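Local atomic coordinates of 2,3-dimethylmalate lyase (Aspergillus niger, PDB entry 3FA4), a protein that is a lyase of the phosphoenolpyruvate phosphomutase family, built on a TIM-barrel fold and holding a magnesium ion. Residues V132-Y137 with L176-D181; L29-A34 with E72-I77; C62-M67 with E102-S107; D162-H167 with G191-E196. All coordinates share one frame; numbering follows the deposited sequence.

Contact 1 of 4, residues V132-Y137 with L176-D181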
loop_
_atom_site.group_PDB
_atom_site.type_symbol
_atom_site.label_atom_id
_atom_site.label_comp_id
_atom_site.label_asym_id
_atom_site.label_seq_id
_atom_site.Cartn_x
_atom_site.Cartn_y
_atom_site.Cartn_z
ATOM N N VAL B 132 10.360 -22.355 -16.858
ATOM C CA VAL B 132 10.157 -21.673 -18.159
ATOM C C VAL B 132 11.400 -21.889 -19.059
ATOM O O VAL B 132 12.560 -22.013 -18.538
ATOM C CB VAL B 132 9.829 -20.159 -17.861
ATOM C CG1 VAL B 132 11.010 -19.253 -18.049
ATOM C CG2 VAL B 132 8.643 -19.687 -18.661
ATOM N N ASP B 133 11.196 -21.972 -20.376
ATOM C CA ASP B 133 12.307 -22.223 -21.318
ATOM C C ASP B 133 13.440 -21.213 -21.091
ATOM O O ASP B 133 13.203 -20.181 -20.489
ATOM C CB ASP B 133 11.810 -22.103 -22.728
ATOM C CG ASP B 133 11.228 -20.759 -22.981
ATOM O OD1 ASP B 133 10.117 -20.447 -22.449
ATOM O OD2 ASP B 133 11.921 -19.987 -23.656
ATOM N N THR B 134 14.661 -21.525 -21.550
ATOM C CA THR B 134 15.833 -20.721 -21.244
ATOM C C THR B 134 15.729 -19.371 -21.861
ATOM O O THR B 134 16.170 -18.405 -21.255
ATOM C CB THR B 134 17.166 -21.398 -21.686
ATOM O OG1 THR B 134 17.327 -22.665 -21.013
ATOM C CG2 THR B 134 18.354 -20.551 -21.307
ATOM N N ASP B 135 15.168 -19.300 -23.073
ATOM C CA ASP B 135 14.951 -18.030 -23.816
ATOM C C ASP B 135 14.169 -17.013 -23.027
ATOM O O ASP B 135 14.615 -15.880 -22.808
ATOM C CB ASP B 135 14.213 -18.291 -25.122
ATOM C CG ASP B 135 15.163 -18.498 -26.316
ATOM O OD1 ASP B 135 16.397 -18.719 -26.119
ATOM O OD2 ASP B 135 14.679 -18.419 -27.470
ATOM N N THR B 136 12.989 -17.427 -22.578
ATOM C CA THR B 136 12.168 -16.637 -21.693
ATOM C C THR B 136 12.839 -16.242 -20.394
ATOM O O THR B 136 12.587 -15.138 -19.922
ATOM C CB THR B 136 10.816 -17.341 -21.399
ATOM O OG1 THR B 136 10.100 -17.575 -22.641
ATOM C CG2 THR B 136 9.968 -16.433 -20.501
ATOM N N TYR B 137 13.651 -17.119 -19.805
ATOM C CA TYR B 137 14.459 -16.808 -18.609
ATOM C C TYR B 137 15.495 -15.699 -18.835
ATOM O O TYR B 137 15.671 -14.807 -18.011
ATOM C CB TYR B 137 15.172 -18.081 -18.150
ATOM C CG TYR B 137 16.195 -17.922 -17.021
ATOM C CD1 TYR B 137 15.860 -17.305 -15.821
ATOM C CD2 TYR B 137 17.454 -18.466 -17.137
ATOM C CE1 TYR B 137 16.788 -17.136 -14.803
ATOM C CE2 TYR B 137 18.394 -18.346 -16.109
ATOM C CZ TYR B 137 18.063 -17.673 -14.955
ATOM O OH TYR B 137 18.953 -17.648 -13.939
ATOM N N LEU B 176 22.653 -20.982 -16.144
ATOM C CA LEU B 176 23.534 -19.966 -15.492
ATOM C C LEU B 176 24.397 -19.195 -16.451
ATOM O O LEU B 176 24.409 -17.991 -16.373
ATOM C CB LEU B 176 24.384 -20.529 -14.341
ATOM C CG LEU B 176 23.497 -20.829 -13.131
ATOM C CD1 LEU B 176 24.305 -21.492 -12.051
ATOM C CD2 LEU B 176 22.726 -19.562 -12.655
ATOM N N ARG B 177 25.124 -19.902 -17.321
ATOM C CA ARG B 177 26.023 -19.326 -18.345
ATOM C C ARG B 177 25.232 -18.452 -19.343
ATOM O O ARG B 177 25.666 -17.372 -19.696
ATOM C CB ARG B 177 26.702 -20.455 -19.113
ATOM C CG ARG B 177 27.934 -20.968 -18.469
ATOM C CD ARG B 177 28.563 -22.082 -19.304
ATOM N NE ARG B 177 29.719 -22.695 -18.616
ATOM C CZ ARG B 177 30.059 -23.998 -18.669
ATOM N NH1 ARG B 177 29.342 -24.918 -19.354
ATOM N NH2 ARG B 177 31.119 -24.394 -17.995
ATOM N N ALA B 178 24.047 -18.871 -19.765
ATOM C CA ALA B 178 23.236 -17.983 -20.575
ATOM C C ALA B 178 22.979 -16.665 -19.802
ATOM O O ALA B 178 23.056 -15.601 -20.368
ATOM C CB ALA B 178 21.957 -18.656 -20.974
ATOM N N ALA B 179 22.688 -16.717 -18.512
ATOM C CA ALA B 179 22.367 -15.488 -17.775
ATOM C C ALA B 179 23.629 -14.651 -17.437
ATOM O O ALA B 179 23.563 -13.443 -17.330
ATOM C CB ALA B 179 21.558 -15.786 -16.549
ATOM N N ARG B 180 24.757 -15.307 -17.271
ATOM C CA ARG B 180 26.030 -14.605 -17.150
ATOM C C ARG B 180 26.330 -13.824 -18.413
ATOM O O ARG B 180 26.778 -12.687 -18.334
ATOM C CB ARG B 180 27.189 -15.583 -16.887
ATOM C CG ARG B 180 28.556 -14.904 -16.821
ATOM C CD ARG B 180 29.638 -15.950 -16.773
ATOM N NE ARG B 180 30.944 -15.343 -16.531
ATOM C CZ ARG B 180 32.097 -16.015 -16.313
ATOM N NH1 ARG B 180 32.089 -17.355 -16.310
ATOM N NH2 ARG B 180 33.263 -15.347 -16.120
ATOM N N ASP B 181 26.127 -14.455 -19.573
ATOM C CA ASP B 181 26.265 -13.807 -20.891
ATOM C C ASP B 181 25.284 -12.647 -21.160
ATOM O O ASP B 181 25.516 -11.832 -22.055
ATOM C CB ASP B 181 26.199 -14.855 -22.025
ATOM C CG ASP B 181 27.374 -15.828 -21.982
ATOM O OD1 ASP B 181 28.120 -15.946 -20.984
ATOM O OD2 ASP B 181 27.596 -16.506 -22.984
#
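The ring of Tyr137 and the methyl of Ala179 form the larger half of this contact between two outer helices of the TIM barrel, 134-151 and 169-181, which flank strand 156-161. With CG anti to the backbone N (chi1 173°), the phenol is directed at the second helix, and its CE2 lies 4.1 Å from Ala179 CB. The methyl meets the ring obliquely, and the phenol oxygen is equally near: Tyr137 OH is 4.1 Å from Ala179 CB. Leu176 adds a looser touch, its CD2 standing 4.4 Å from Tyr137 OH. That hydroxyl has its polar partner outside the two segments, in a weak hydrogen bond to Arg160 O of the strand beneath. Nearer the surface, one turn from the ring, Thr134 CG2 meets Ala178 CB at 4.1 Å, methyl against methyl. Asp133 caps the start of helix 134-151, taking Thr136 N on OD2 (3.0 Å) and Thr136 OG1 on OD1 (2.9 Å). The touching side chains of the two segments therefore meet through carbon and the phenol oxygen, small alanine methyls letting them approach, while a polar tie between the same parts of the fold is made nearby, Val132 O with Arg175 NH1.

Contact 2 of 4, residues L29-A34 with E72-I77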
loop_
_atom_site.group_PDB
_atom_site.type_symbol
_atom_site.label_atom_id
_atom_site.label_comp_id
_atom_site.label_asym_id
_atom_site.label_seq_id
_atom_site.Cartn_x
_atom_site.Cartn_y
_atom_site.Cartn_z
ATOM N N LEU B 29 11.881 -6.407 12.885
ATOM C CA LEU B 29 12.403 -7.023 14.097
ATOM C C LEU B 29 13.590 -7.943 13.928
ATOM O O LEU B 29 14.553 -7.848 14.678
ATOM C CB LEU B 29 11.279 -7.883 14.738
ATOM C CG LEU B 29 10.529 -7.290 15.908
ATOM C CD1 LEU B 29 9.625 -8.306 16.464
ATOM C CD2 LEU B 29 11.556 -6.859 16.951
ATOM N N SER B 30 13.488 -8.875 12.962
ATOM C CA SER B 30 14.555 -9.792 12.615
ATOM C C SER B 30 15.732 -9.048 12.048
ATOM O O SER B 30 16.848 -9.400 12.334
ATOM C CB SER B 30 14.093 -10.823 11.629
ATOM O OG SER B 30 13.260 -10.262 10.667
ATOM N N ALA B 31 15.438 -8.057 11.200
ATOM C CA ALA B 31 16.425 -7.119 10.649
ATOM C C ALA B 31 17.194 -6.360 11.729
ATOM O O ALA B 31 18.414 -6.319 11.662
ATOM C CB ALA B 31 15.775 -6.195 9.671
ATOM N N ARG B 32 16.502 -5.822 12.754
ATOM C CA ARG B 32 17.150 -5.155 13.895
ATOM C C ARG B 32 17.996 -6.095 14.714
ATOM O O ARG B 32 19.131 -5.726 15.074
ATOM C CB ARG B 32 16.158 -4.530 14.874
ATOM C CG ARG B 32 15.338 -3.468 14.319
ATOM C CD ARG B 32 16.176 -2.273 14.262
ATOM N NE ARG B 32 15.374 -1.117 13.887
ATOM C CZ ARG B 32 15.816 0.139 13.922
ATOM N NH1 ARG B 32 17.062 0.431 14.310
ATOM N NH2 ARG B 32 15.000 1.104 13.574
ATOM N N VAL B 33 17.445 -7.267 15.071
ATOM C CA VAL B 33 18.228 -8.322 15.785
ATOM C C VAL B 33 19.536 -8.746 15.061
ATOM O O VAL B 33 20.620 -8.767 15.644
ATOM C CB VAL B 33 17.367 -9.526 16.122
ATOM C CG1 VAL B 33 18.135 -10.530 16.845
ATOM C CG2 VAL B 33 16.089 -9.105 16.959
ATOM N N ALA B 34 19.434 -9.051 13.774
ATOM C CA ALA B 34 20.592 -9.438 12.971
ATOM C C ALA B 34 21.629 -8.305 12.872
ATOM O O ALA B 34 22.846 -8.557 12.953
ATOM C CB ALA B 34 20.119 -9.845 11.566
ATOM N N GLU B 72 12.425 -2.347 0.821
ATOM C CA GLU B 72 12.713 -0.984 1.156
ATOM C C GLU B 72 12.778 -0.678 2.638
ATOM O O GLU B 72 13.585 0.152 3.061
ATOM C CB GLU B 72 11.706 -0.043 0.568
ATOM C CG GLU B 72 12.113 1.425 0.794
ATOM C CD GLU B 72 11.281 2.441 0.016
ATOM O OE1 GLU B 72 11.397 3.646 0.272
ATOM O OE2 GLU B 72 10.465 2.016 -0.799
ATOM N N MET B 73 11.870 -1.249 3.418
ATOM C CA MET B 73 11.928 -1.107 4.834
ATOM C C MET B 73 13.198 -1.741 5.434
ATOM O O MET B 73 13.870 -1.104 6.278
ATOM C CB MET B 73 10.671 -1.700 5.446
ATOM C CG MET B 73 10.535 -1.437 6.926
ATOM S SD MET B 73 11.241 -2.764 7.926
ATOM C CE MET B 73 10.424 -4.255 7.218
ATOM N N ILE B 74 13.547 -2.966 5.026
ATOM C CA ILE B 74 14.775 -3.620 5.567
ATOM C C ILE B 74 16.074 -2.928 5.117
ATOM O O ILE B 74 16.973 -2.730 5.904
ATOM C CB ILE B 74 14.740 -5.173 5.247
ATOM C CG1 ILE B 74 13.477 -5.800 5.913
ATOM C CG2 ILE B 74 16.031 -5.869 5.676
ATOM C CD1 ILE B 74 13.003 -7.254 5.383
ATOM N N SER B 75 16.168 -2.531 3.847
ATOM C CA SER B 75 17.270 -1.748 3.365
ATOM C C SER B 75 17.504 -0.440 4.100
ATOM O O SER B 75 18.627 0.037 4.135
ATOM C CB SER B 75 17.067 -1.404 1.897
ATOM O OG SER B 75 16.878 -2.563 1.104
ATOM N N ASN B 76 16.466 0.157 4.684
ATOM C CA ASN B 76 16.626 1.470 5.235
ATOM C C ASN B 76 16.679 1.537 6.723
ATOM O O ASN B 76 16.724 2.596 7.257
ATOM C CB ASN B 76 15.624 2.430 4.621
ATOM C CG ASN B 76 16.053 2.886 3.228
ATOM O OD1 ASN B 76 16.983 3.652 3.080
ATOM N ND2 ASN B 76 15.415 2.352 2.217
ATOM N N ILE B 77 16.635 0.401 7.392
ATOM C CA ILE B 77 17.033 0.250 8.794
ATOM C C ILE B 77 18.478 0.709 9.056
ATOM O O ILE B 77 18.706 1.594 9.905
ATOM C CB ILE B 77 16.726 -1.194 9.357
ATOM C CG1 ILE B 77 15.224 -1.309 9.439
ATOM C CG2 ILE B 77 17.238 -1.314 10.844
ATOM C CD1 ILE B 77 14.674 -2.688 9.601
#
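Ile77, near the C-terminal end of helix 64-75, packs against helix 28-37; both helices belong to the outer layer of the TIM barrel, over strands 20-25 and 42-44. From its CB the isoleucine forks. One branch, CG1, is anti to the carbonyl carbon (chi1 -69°) and carries CD1 to within 3.7 Å of Ala31 CB. The other, CG2, is anti to the backbone N and meets Arg32: it lies over one face of the guanidinium, 3.5 Å above the plane and offset toward the rim, with Arg32 NE 3.6 Å and Arg32 CZ 3.7 Å from it. Arg32 comes there because its chain bends at chi2 (-78°), which brings a group that begins beside the contact across the isoleucine. The guanidinium is thus covered on that face by a methyl, while its NH2 gives a hydrogen bond to Gly55 O of the second subunit, so the contact lies beside a subunit interface. Nearer the sheet, Ile74 adds its CG2, which meets Ala31 CB at 4.0 Å, so the alanine methyl touches both isoleucines; Ile74 also reaches Val25 and Leu42 of the sheet. Nearby, Asn76 folds back on the previous turn: its ND2 gives a hydrogen bond of 3.0 Å to Glu72 O, reaching a lone pair in the carbonyl plane.

Contact 3 of 4, residues C62-M67 with E102-S107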
loop_
_atom_site.group_PDB
_atom_site.type_symbol
_atom_site.label_atom_id
_atom_site.label_comp_id
_atom_site.label_asym_id
_atom_site.label_seq_id
_atom_site.Cartn_x
_atom_site.Cartn_y
_atom_site.Cartn_z
ATOM N N CYS B 62 2.851 -13.076 -2.600
ATOM C CA CYS B 62 3.318 -11.724 -2.532
ATOM C C CYS B 62 3.358 -11.119 -3.949
ATOM O O CYS B 62 3.898 -11.741 -4.903
ATOM C CB CYS B 62 4.700 -11.661 -1.897
ATOM S SG CYS B 62 4.883 -12.570 -0.305
ATOM N N THR B 63 2.762 -9.925 -4.068
ATOM C CA THR B 63 2.886 -9.071 -5.273
ATOM C C THR B 63 4.220 -8.262 -5.295
ATOM O O THR B 63 5.009 -8.297 -4.357
ATOM C CB THR B 63 1.742 -8.126 -5.375
ATOM O OG1 THR B 63 1.833 -7.231 -4.264
ATOM C CG2 THR B 63 0.323 -8.875 -5.319
ATOM N N LEU B 64 4.451 -7.505 -6.367
ATOM C CA LEU B 64 5.562 -6.526 -6.373
ATOM C C LEU B 64 5.446 -5.552 -5.153
ATOM O O LEU B 64 6.438 -5.315 -4.452
ATOM C CB LEU B 64 5.592 -5.733 -7.696
ATOM C CG LEU B 64 6.655 -4.627 -7.835
ATOM C CD1 LEU B 64 8.168 -5.114 -7.440
ATOM C CD2 LEU B 64 6.518 -4.064 -9.219
ATOM N N ASN B 65 4.243 -4.985 -4.974
ATOM C CA ASN B 65 3.918 -4.093 -3.883
ATOM C C ASN B 65 4.379 -4.637 -2.504
ATOM O O ASN B 65 5.123 -3.980 -1.794
ATOM C CB ASN B 65 2.415 -3.878 -3.852
ATOM C CG ASN B 65 1.870 -3.263 -5.135
ATOM O OD1 ASN B 65 2.070 -3.787 -6.215
ATOM N ND2 ASN B 65 1.110 -2.203 -5.002
ATOM N N ASP B 66 3.914 -5.827 -2.122
ATOM C CA ASP B 66 4.372 -6.422 -0.850
ATOM C C ASP B 66 5.881 -6.477 -0.665
ATOM O O ASP B 66 6.408 -6.117 0.388
ATOM C CB ASP B 66 3.867 -7.831 -0.695
ATOM C CG ASP B 66 2.371 -7.956 -0.925
ATOM O OD1 ASP B 66 1.568 -7.016 -0.695
ATOM O OD2 ASP B 66 2.000 -9.021 -1.399
ATOM N N MET B 67 6.533 -7.015 -1.691
ATOM C CA MET B 67 7.862 -7.469 -1.674
ATOM C C MET B 67 8.799 -6.293 -1.667
ATOM O O MET B 67 9.725 -6.262 -0.898
ATOM C CB MET B 67 8.025 -8.358 -2.922
ATOM C CG MET B 67 7.536 -9.789 -2.652
ATOM S SD MET B 67 8.727 -10.802 -1.667
ATOM C CE MET B 67 7.565 -11.802 -0.813
ATOM N N GLU B 102 13.708 -1.037 -11.108
ATOM C CA GLU B 102 13.688 0.401 -10.858
ATOM C C GLU B 102 13.229 0.767 -9.410
ATOM O O GLU B 102 13.872 1.610 -8.739
ATOM C CB GLU B 102 12.782 1.103 -11.903
ATOM C CG GLU B 102 13.301 1.068 -13.280
ATOM C CD GLU B 102 12.215 1.115 -14.361
ATOM O OE1 GLU B 102 10.982 1.248 -14.072
ATOM O OE2 GLU B 102 12.612 1.022 -15.543
ATOM N N GLN B 103 12.098 0.181 -8.998
ATOM C CA GLN B 103 11.558 0.246 -7.656
ATOM C C GLN B 103 12.468 -0.329 -6.554
ATOM O O GLN B 103 12.668 0.313 -5.542
ATOM C CB GLN B 103 10.209 -0.455 -7.627
ATOM C CG GLN B 103 9.165 0.308 -8.343
ATOM C CD GLN B 103 7.822 -0.227 -8.126
ATOM O OE1 GLN B 103 7.569 -0.807 -7.076
ATOM N NE2 GLN B 103 6.903 -0.007 -9.085
ATOM N N TYR B 104 13.005 -1.526 -6.718
ATOM C CA TYR B 104 14.084 -2.018 -5.828
ATOM C C TYR B 104 15.290 -1.084 -5.765
ATOM O O TYR B 104 15.822 -0.843 -4.696
ATOM C CB TYR B 104 14.561 -3.416 -6.267
ATOM C CG TYR B 104 13.770 -4.614 -5.694
ATOM C CD1 TYR B 104 12.399 -4.585 -5.596
ATOM C CD2 TYR B 104 14.441 -5.800 -5.281
ATOM C CE1 TYR B 104 11.683 -5.700 -5.099
ATOM C CE2 TYR B 104 13.740 -6.905 -4.776
ATOM C CZ TYR B 104 12.369 -6.821 -4.695
ATOM O OH TYR B 104 11.684 -7.864 -4.206
ATOM N N SER B 105 15.742 -0.566 -6.896
ATOM C CA SER B 105 16.853 0.368 -6.906
ATOM C C SER B 105 16.578 1.637 -6.119
ATOM O O SER B 105 17.340 1.943 -5.214
ATOM C CB SER B 105 17.216 0.722 -8.340
ATOM O OG SER B 105 17.444 -0.497 -9.010
ATOM N N ARG B 106 15.515 2.384 -6.485
ATOM C CA ARG B 106 15.027 3.559 -5.702
ATOM C C ARG B 106 14.862 3.316 -4.211
ATOM O O ARG B 106 15.109 4.194 -3.438
ATOM C CB ARG B 106 13.700 4.106 -6.272
ATOM C CG ARG B 106 13.871 4.719 -7.626
ATOM C CD ARG B 106 12.664 5.604 -8.047
ATOM N NE ARG B 106 11.381 4.905 -7.970
ATOM C CZ ARG B 106 10.838 4.306 -9.016
ATOM N NH1 ARG B 106 11.491 4.326 -10.188
ATOM N NH2 ARG B 106 9.645 3.709 -8.910
ATOM N N SER B 107 14.385 2.131 -3.819
ATOM C CA SER B 107 14.285 1.670 -2.425
ATOM C C SER B 107 15.588 1.417 -1.669
ATOM O O SER B 107 15.595 1.337 -0.475
ATOM C CB SER B 107 13.545 0.373 -2.393
ATOM O OG SER B 107 12.201 0.547 -2.788
#
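Two neighbouring outer helices of the TIM barrel, 64-75 and 94-107, meet here beside strand 83-86, which leads into the magnesium site at Asp86 and Asp88. Leu64, in the first turn of its helix, and Tyr104 bury the most surface. The leucine's chi1 (177°) carries CG toward helix 94-107, and chi2 (50°) divides the methyls between Tyr104 and Gln103. CD1 comes obliquely to the phenol ring, with Leu64 CD1 4.3 Å from Tyr104 CE1. CD2 lies beside the amide of Gln103: Leu64 CD2 is 4.0 Å from Gln103 OE1 and 4.1 Å from Gln103 NE2. The glutamine is extended beyond CG; its side chain runs at a slant to the leucine's, and its OE1 accepts a weak hydrogen bond from Arg68.

Tyr104 reaches on past Leu64 to Met67, its OH standing 3.9 Å from Met67 CB. The hydroxyl itself is hydrogen-bonded to Asp86 O, the backbone carbonyl of a magnesium ligand, and therefore ties helix 94-107 to the segment that holds the metal.

At the start of helix 64-75, Thr63 and Asp66 close a capping box: Thr63 N gives a bond of 2.9 Å to Asp66 OD2, arriving from above the carboxylate plane, and Asp66 N returns a weak one of 3.3 Å to Thr63 OG1. Asn65 of the fourth subunit also bonds Thr63 and Asp66 there. Neighbouring outer helices packed round a parallel sheet, with metal ligands at and just after the C-terminal end of a strand, are characteristic of the TIM barrel.

Contact 4 of 4, residues D162-H167 with G191-E196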
loop_
_atom_site.group_PDB
_atom_site.type_symbol
_atom_site.label_atom_id
_atom_site.label_comp_id
_atom_site.label_asym_id
_atom_site.label_seq_id
_atom_site.Cartn_x
_atom_site.Cartn_y
_atom_site.Cartn_z
ATOM N N ASP B 162 16.343 -22.806 -10.796
ATOM C CA ASP B 162 15.677 -23.838 -10.031
ATOM C C ASP B 162 15.622 -25.122 -10.813
ATOM O O ASP B 162 14.816 -25.997 -10.475
ATOM C CB ASP B 162 14.286 -23.380 -9.605
ATOM C CG ASP B 162 14.349 -22.292 -8.561
ATOM O OD1 ASP B 162 14.474 -22.580 -7.357
ATOM O OD2 ASP B 162 14.335 -21.137 -8.945
ATOM N N SER B 163 16.476 -25.240 -11.843
ATOM C CA SER B 163 16.410 -26.403 -12.786
ATOM C C SER B 163 17.111 -27.673 -12.370
ATOM O O SER B 163 16.913 -28.668 -13.023
ATOM C CB SER B 163 16.890 -26.029 -14.173
ATOM O OG SER B 163 18.245 -25.685 -14.125
ATOM N N LEU B 164 17.896 -27.663 -11.287
ATOM C CA LEU B 164 18.686 -28.867 -10.903
ATOM C C LEU B 164 17.902 -30.191 -10.795
ATOM O O LEU B 164 18.117 -31.136 -11.534
ATOM C CB LEU B 164 19.495 -28.606 -9.614
ATOM C CG LEU B 164 20.536 -29.602 -9.130
ATOM C CD1 LEU B 164 21.628 -29.832 -10.157
ATOM C CD2 LEU B 164 21.170 -29.106 -7.847
ATOM N N GLN B 165 17.042 -30.300 -9.807
ATOM C CA GLN B 165 16.202 -31.514 -9.670
ATOM C C GLN B 165 15.428 -31.900 -10.945
ATOM O O GLN B 165 15.312 -33.095 -11.252
ATOM C CB GLN B 165 15.207 -31.313 -8.525
ATOM C CG GLN B 165 14.403 -30.000 -8.653
ATOM C CD GLN B 165 13.043 -30.220 -8.065
ATOM O OE1 GLN B 165 12.945 -30.850 -6.986
ATOM N NE2 GLN B 165 11.973 -29.809 -8.781
ATOM N N THR B 166 14.966 -30.886 -11.689
ATOM C CA THR B 166 14.092 -30.996 -12.852
ATOM C C THR B 166 14.931 -31.550 -14.022
ATOM O O THR B 166 14.653 -32.659 -14.533
ATOM C CB THR B 166 13.508 -29.538 -13.257
ATOM O OG1 THR B 166 13.447 -28.621 -12.106
ATOM C CG2 THR B 166 12.168 -29.646 -13.867
ATOM N N HIS B 167 15.953 -30.786 -14.442
ATOM C CA HIS B 167 16.696 -31.051 -15.681
ATOM C C HIS B 167 18.194 -31.421 -15.442
ATOM O O HIS B 167 18.924 -31.723 -16.401
ATOM C CB HIS B 167 16.642 -29.906 -16.733
ATOM C CG HIS B 167 15.333 -29.185 -16.871
ATOM N ND1 HIS B 167 14.161 -29.805 -17.232
ATOM C CD2 HIS B 167 15.033 -27.865 -16.770
ATOM C CE1 HIS B 167 13.179 -28.916 -17.297
ATOM N NE2 HIS B 167 13.686 -27.727 -17.039
ATOM N N GLY B 191 19.723 -25.459 -4.423
ATOM C CA GLY B 191 19.701 -26.851 -3.992
ATOM C C GLY B 191 20.842 -27.744 -4.412
ATOM O O GLY B 191 20.632 -28.920 -4.708
ATOM N N ILE B 192 22.058 -27.177 -4.424
ATOM C CA ILE B 192 23.237 -27.984 -4.648
ATOM C C ILE B 192 23.146 -29.222 -3.751
ATOM O O ILE B 192 22.868 -29.088 -2.572
ATOM C CB ILE B 192 24.495 -27.161 -4.374
ATOM C CG1 ILE B 192 24.649 -26.107 -5.466
ATOM C CG2 ILE B 192 25.743 -28.095 -4.269
ATOM C CD1 ILE B 192 25.174 -24.852 -4.932
ATOM N N THR B 193 23.343 -30.425 -4.308
ATOM C CA THR B 193 23.154 -31.685 -3.554
ATOM C C THR B 193 24.332 -32.336 -2.801
ATOM O O THR B 193 24.124 -33.282 -2.042
ATOM C CB THR B 193 22.503 -32.750 -4.419
ATOM O OG1 THR B 193 23.378 -33.109 -5.478
ATOM C CG2 THR B 193 21.195 -32.215 -5.000
ATOM N N SER B 194 25.553 -31.884 -3.034
ATOM C CA SER B 194 26.726 -32.359 -2.305
ATOM C C SER B 194 27.798 -31.261 -2.259
ATOM O O SER B 194 27.722 -30.276 -2.989
ATOM C CB SER B 194 27.365 -33.539 -3.025
ATOM O OG SER B 194 27.960 -33.062 -4.204
ATOM N N ARG B 195 28.824 -31.454 -1.412
ATOM C CA ARG B 195 30.005 -30.598 -1.412
ATOM C C ARG B 195 30.767 -30.754 -2.708
ATOM O O ARG B 195 31.453 -29.853 -3.157
ATOM C CB ARG B 195 30.913 -30.958 -0.249
ATOM C CG ARG B 195 30.360 -30.610 1.107
ATOM C CD ARG B 195 31.408 -30.924 2.221
ATOM N NE ARG B 195 30.579 -31.255 3.359
ATOM C CZ ARG B 195 30.317 -30.460 4.384
ATOM N NH1 ARG B 195 30.938 -29.311 4.547
ATOM N NH2 ARG B 195 29.479 -30.874 5.307
ATOM N N GLU B 196 30.619 -31.917 -3.320
ATOM C CA GLU B 196 31.288 -32.202 -4.566
ATOM C C GLU B 196 30.687 -31.388 -5.700
ATOM O O GLU B 196 31.417 -30.813 -6.491
ATOM C CB GLU B 196 31.263 -33.706 -4.854
ATOM C CG GLU B 196 32.026 -34.099 -6.124
ATOM C CD GLU B 196 31.964 -35.590 -6.382
ATOM O OE1 GLU B 196 30.824 -36.169 -6.424
ATOM O OE2 GLU B 196 33.044 -36.185 -6.533
#
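Leu164 points its CD2 methyl at the loop that leaves strand 186-189, a contact between two segments that each follow a strand of the TIM barrel. The tight part is this single methyl. The side chain, with CG anti to the backbone N (chi1 -171°), brings Leu164 CD2 to 3.2 Å from Gly191 O, a close approach of a methyl to a carbonyl oxygen, and to 3.7 Å from Gly191 C. The same methyl lies 4.0 Å from Ile192 CA, so it rests against the backbone of the loop. Gly191 has a positive phi (71°), a conformation that suits glycine. Inward, Ile192 turns its side chain away to pack on Met197 and Ala198 of helix 195-204; Leu164 also touches Met197, together with Tyr169 and Ser172 of helix 169-181. The outer side is looser: the short helix that carries Leu164 is largely exposed, and Thr193, exposed as well, adds only the methyl CG2. On the other segment, Ser194 caps helix 195-204 through a hydrogen bond with Met197 N. At the solvent edge, Thr193 CG2 stands 4.2 Å from Leu164 CD2.

All four contacts lie in one TIM barrel, among the helices and loops around its parallel strands. Contacts 2 and 3 share helix 64-75, alternate along the chain and have centres about 15 Å apart; they touch where Glu72 OE2 and Ser107 OG come within 3.0 Å, probably a hydrogen bond. Contacts 1 and 4 also alternate, joined by consecutive helices 164-167 and 169-181, with centres about 17 Å and nearest atoms about 6 Å apart. The pairs follow each other in the chain. Contacts 1 and 2, about 32 Å between centres, lie on opposite sides of the chain's centre. Other subunits touch contacts 2 and 3, whereas no other chain touches the segments of contacts 1 and 4.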